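Local coordinates for malate dehydrogenase (Porphyromonas gingivalis, PDB 3FI9), which catalyses, as a malate dehydrogenase of the LDH/MDH superfamily, the NAD-dependent interconversion of malate and oxaloacetate, at the interface of chains A and B. Coordinates in Å, arbitrary orientation; residue numbers count along the deposited sequence, not the author numbering. Chains: chain A/B, Malate dehydrogenase.

The interface of chains A and B. Residues chain A 19, 22, 50, 53, 232, 234, 237; chain B 19, 232, 234, 237.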
loop_
_atom_site.group_PDB
_atom_site.type_symbol
_atom_site.label_atom_id
_atom_site.label_comp_id
_atom_site.label_asym_id
_atom_site.label_seq_id
_atom_site.Cartn_x
_atom_site.Cartn_y
_atom_site.Cartn_z
ATOM N N MET A 19 -10.210 -4.057 2.057
ATOM C CA MET A 19 -8.779 -4.277 2.014
ATOM C C MET A 19 -8.200 -3.904 0.655
ATOM O O MET A 19 -7.173 -3.212 0.565
ATOM C CB MET A 19 -8.461 -5.728 2.413
ATOM C CG MET A 19 -8.776 -6.024 3.933
ATOM S SD MET A 19 -7.754 -5.050 5.086
ATOM C CE MET A 19 -6.139 -5.498 4.538
ATOM N N SER A 22 -8.970 0.189 0.138
ATOM C CA SER A 22 -8.128 1.031 1.015
ATOM C C SER A 22 -6.669 1.089 0.465
ATOM O O SER A 22 -5.972 2.145 0.487
ATOM C CB SER A 22 -8.215 0.566 2.476
ATOM O OG SER A 22 -7.587 -0.704 2.721
ATOM N N VAL A 50 -10.712 4.201 7.006
ATOM C CA VAL A 50 -9.800 4.225 5.875
ATOM C C VAL A 50 -9.343 5.651 5.609
ATOM O O VAL A 50 -8.154 5.863 5.452
ATOM C CB VAL A 50 -10.380 3.620 4.618
ATOM C CG1 VAL A 50 -9.399 3.763 3.481
ATOM C CG2 VAL A 50 -10.749 2.133 4.855
ATOM N N GLU A 53 -6.834 6.918 8.097
ATOM C CA GLU A 53 -5.496 6.375 7.815
ATOM C C GLU A 53 -4.790 7.133 6.668
ATOM O O GLU A 53 -3.611 7.447 6.760
ATOM C CB GLU A 53 -5.577 4.881 7.536
ATOM C CG GLU A 53 -5.623 4.015 8.819
ATOM C CD GLU A 53 -4.414 3.072 8.901
ATOM O OE1 GLU A 53 -3.275 3.537 9.099
ATOM O OE2 GLU A 53 -4.614 1.858 8.708
ATOM N N ARG A 232 -2.169 -16.370 3.174
ATOM C CA ARG A 232 -2.449 -15.144 3.904
ATOM C C ARG A 232 -3.632 -15.234 4.805
ATOM O O ARG A 232 -3.770 -14.387 5.662
ATOM C CB ARG A 232 -2.727 -13.946 2.966
ATOM C CG ARG A 232 -1.535 -13.481 2.204
ATOM C CD ARG A 232 -1.808 -12.055 1.697
ATOM N NE ARG A 232 -1.535 -11.133 2.800
ATOM C CZ ARG A 232 -1.141 -9.874 2.606
ATOM N NH1 ARG A 232 -1.015 -9.457 1.355
ATOM N NH2 ARG A 232 -0.852 -9.081 3.627
ATOM N N ARG A 234 -6.640 -14.664 3.789
ATOM C CA ARG A 234 -7.695 -13.856 3.159
ATOM C C ARG A 234 -7.382 -13.762 1.673
ATOM O O ARG A 234 -6.301 -14.142 1.265
ATOM C CB ARG A 234 -7.729 -12.439 3.741
ATOM C CG ARG A 234 -6.352 -11.880 3.999
ATOM C CD ARG A 234 -6.369 -10.374 4.200
ATOM N NE ARG A 234 -7.382 -9.971 5.162
ATOM C CZ ARG A 234 -7.272 -10.109 6.483
ATOM N NH1 ARG A 234 -6.177 -10.621 7.015
ATOM N NH2 ARG A 234 -8.257 -9.709 7.264
ATOM N N PHE A 237 -5.163 -8.739 -1.885
ATOM C CA PHE A 237 -5.683 -7.365 -1.899
ATOM C C PHE A 237 -4.636 -6.366 -2.344
ATOM O O PHE A 237 -4.958 -5.311 -2.953
ATOM C CB PHE A 237 -6.296 -6.997 -0.547
ATOM C CG PHE A 237 -5.330 -7.087 0.603
ATOM C CD1 PHE A 237 -4.707 -5.943 1.080
ATOM C CD2 PHE A 237 -5.084 -8.295 1.215
ATOM C CE1 PHE A 237 -3.813 -6.016 2.167
ATOM C CE2 PHE A 237 -4.198 -8.377 2.285
ATOM C CZ PHE A 237 -3.565 -7.236 2.761
ATOM N N MET B 19 0.171 -7.087 8.675
ATOM C CA MET B 19 -0.498 -6.045 7.881
ATOM C C MET B 19 0.391 -4.815 7.703
ATOM O O MET B 19 0.405 -4.199 6.637
ATOM C CB MET B 19 -1.856 -5.660 8.473
ATOM C CG MET B 19 -2.878 -6.855 8.460
ATOM S SD MET B 19 -3.449 -7.310 6.816
ATOM C CE MET B 19 -3.870 -5.667 6.230
ATOM N N ARG B 232 -11.877 0.813 11.802
ATOM C CA ARG B 232 -11.406 -0.243 10.914
ATOM C C ARG B 232 -11.596 -1.644 11.462
ATOM O O ARG B 232 -11.595 -2.594 10.693
ATOM C CB ARG B 232 -9.906 -0.062 10.573
ATOM C CG ARG B 232 -9.566 1.211 9.813
ATOM C CD ARG B 232 -8.217 1.072 9.077
ATOM N NE ARG B 232 -8.384 0.240 7.889
ATOM C CZ ARG B 232 -7.604 0.283 6.816
ATOM N NH1 ARG B 232 -6.554 1.106 6.786
ATOM N NH2 ARG B 232 -7.897 -0.495 5.772
ATOM N N ARG B 234 -9.418 -2.970 13.392
ATOM C CA ARG B 234 -8.065 -3.448 13.659
ATOM C C ARG B 234 -7.165 -2.228 13.808
ATOM O O ARG B 234 -7.593 -1.107 13.502
ATOM C CB ARG B 234 -7.577 -4.331 12.506
ATOM C CG ARG B 234 -7.660 -3.660 11.116
ATOM C CD ARG B 234 -7.106 -4.575 9.983
ATOM N NE ARG B 234 -8.106 -5.507 9.444
ATOM C CZ ARG B 234 -7.999 -6.827 9.511
ATOM N NH1 ARG B 234 -6.936 -7.376 10.078
ATOM N NH2 ARG B 234 -8.945 -7.599 9.002
ATOM N N PHE B 237 -2.467 0.292 10.062
ATOM C CA PHE B 237 -1.339 -0.390 9.399
ATOM C C PHE B 237 -0.835 0.359 8.166
ATOM O O PHE B 237 0.342 0.257 7.815
ATOM C CB PHE B 237 -1.676 -1.846 9.068
ATOM C CG PHE B 237 -2.879 -2.015 8.163
ATOM C CD1 PHE B 237 -2.724 -2.322 6.816
ATOM C CD2 PHE B 237 -4.149 -1.880 8.658
ATOM C CE1 PHE B 237 -3.864 -2.482 5.982
ATOM C CE2 PHE B 237 -5.281 -2.027 7.826
ATOM C CZ PHE B 237 -5.138 -2.331 6.498
#
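Two donors of chain B grip one carboxylate oxygen, OE2 of A:Glu53, and show how a two-fold dimer interface can pin a charged tip through backbone and side chain together. The backbone N of B:Phe237 lies 3.0 Å from A:Glu53 OE2 in a nearly straight bond, 168° at the hydrogen. NH1 of the B:Arg232 guanidinium reaches A:Glu53 OE2 at 2.8 Å, a salt bridge with a more bent hydrogen bond. The two donors approach OE2 from opposite sides of the carboxylate plane, each well out of it; that plane is turned 68° from the guanidinium.

That guanidinium is sandwiched between B:Phe237 of its own chain and A:Val50 of the partner, limiting its rotation. The ring atom CE2 of B:Phe237 sits 3.4 Å above the centre of one face of B:Arg232, while CG2 of A:Val50 covers the rim of the other. A bend at chi3 turns the B:Arg232 tip toward helices 19-30 and 44-57 of chain A, where NH2 makes a weak bond to A:Ser22 OG.

Near the two-fold axis, A:Met19 and B:Met19, from the predicted NAD-binding glycine-rich loop and its helix, meet tip to tip; each methionine side chain bends at chi2 and chi3, and each methyl also lies against the partner's Phe237. A:Arg234 and B:Arg234 meet end-on, guanidinium planes 82° apart. Their like charges would probably repel, and with donors on both sides the 2.8 Å between A:Arg234 NH2 and B:Arg234 NH2 is no hydrogen bond.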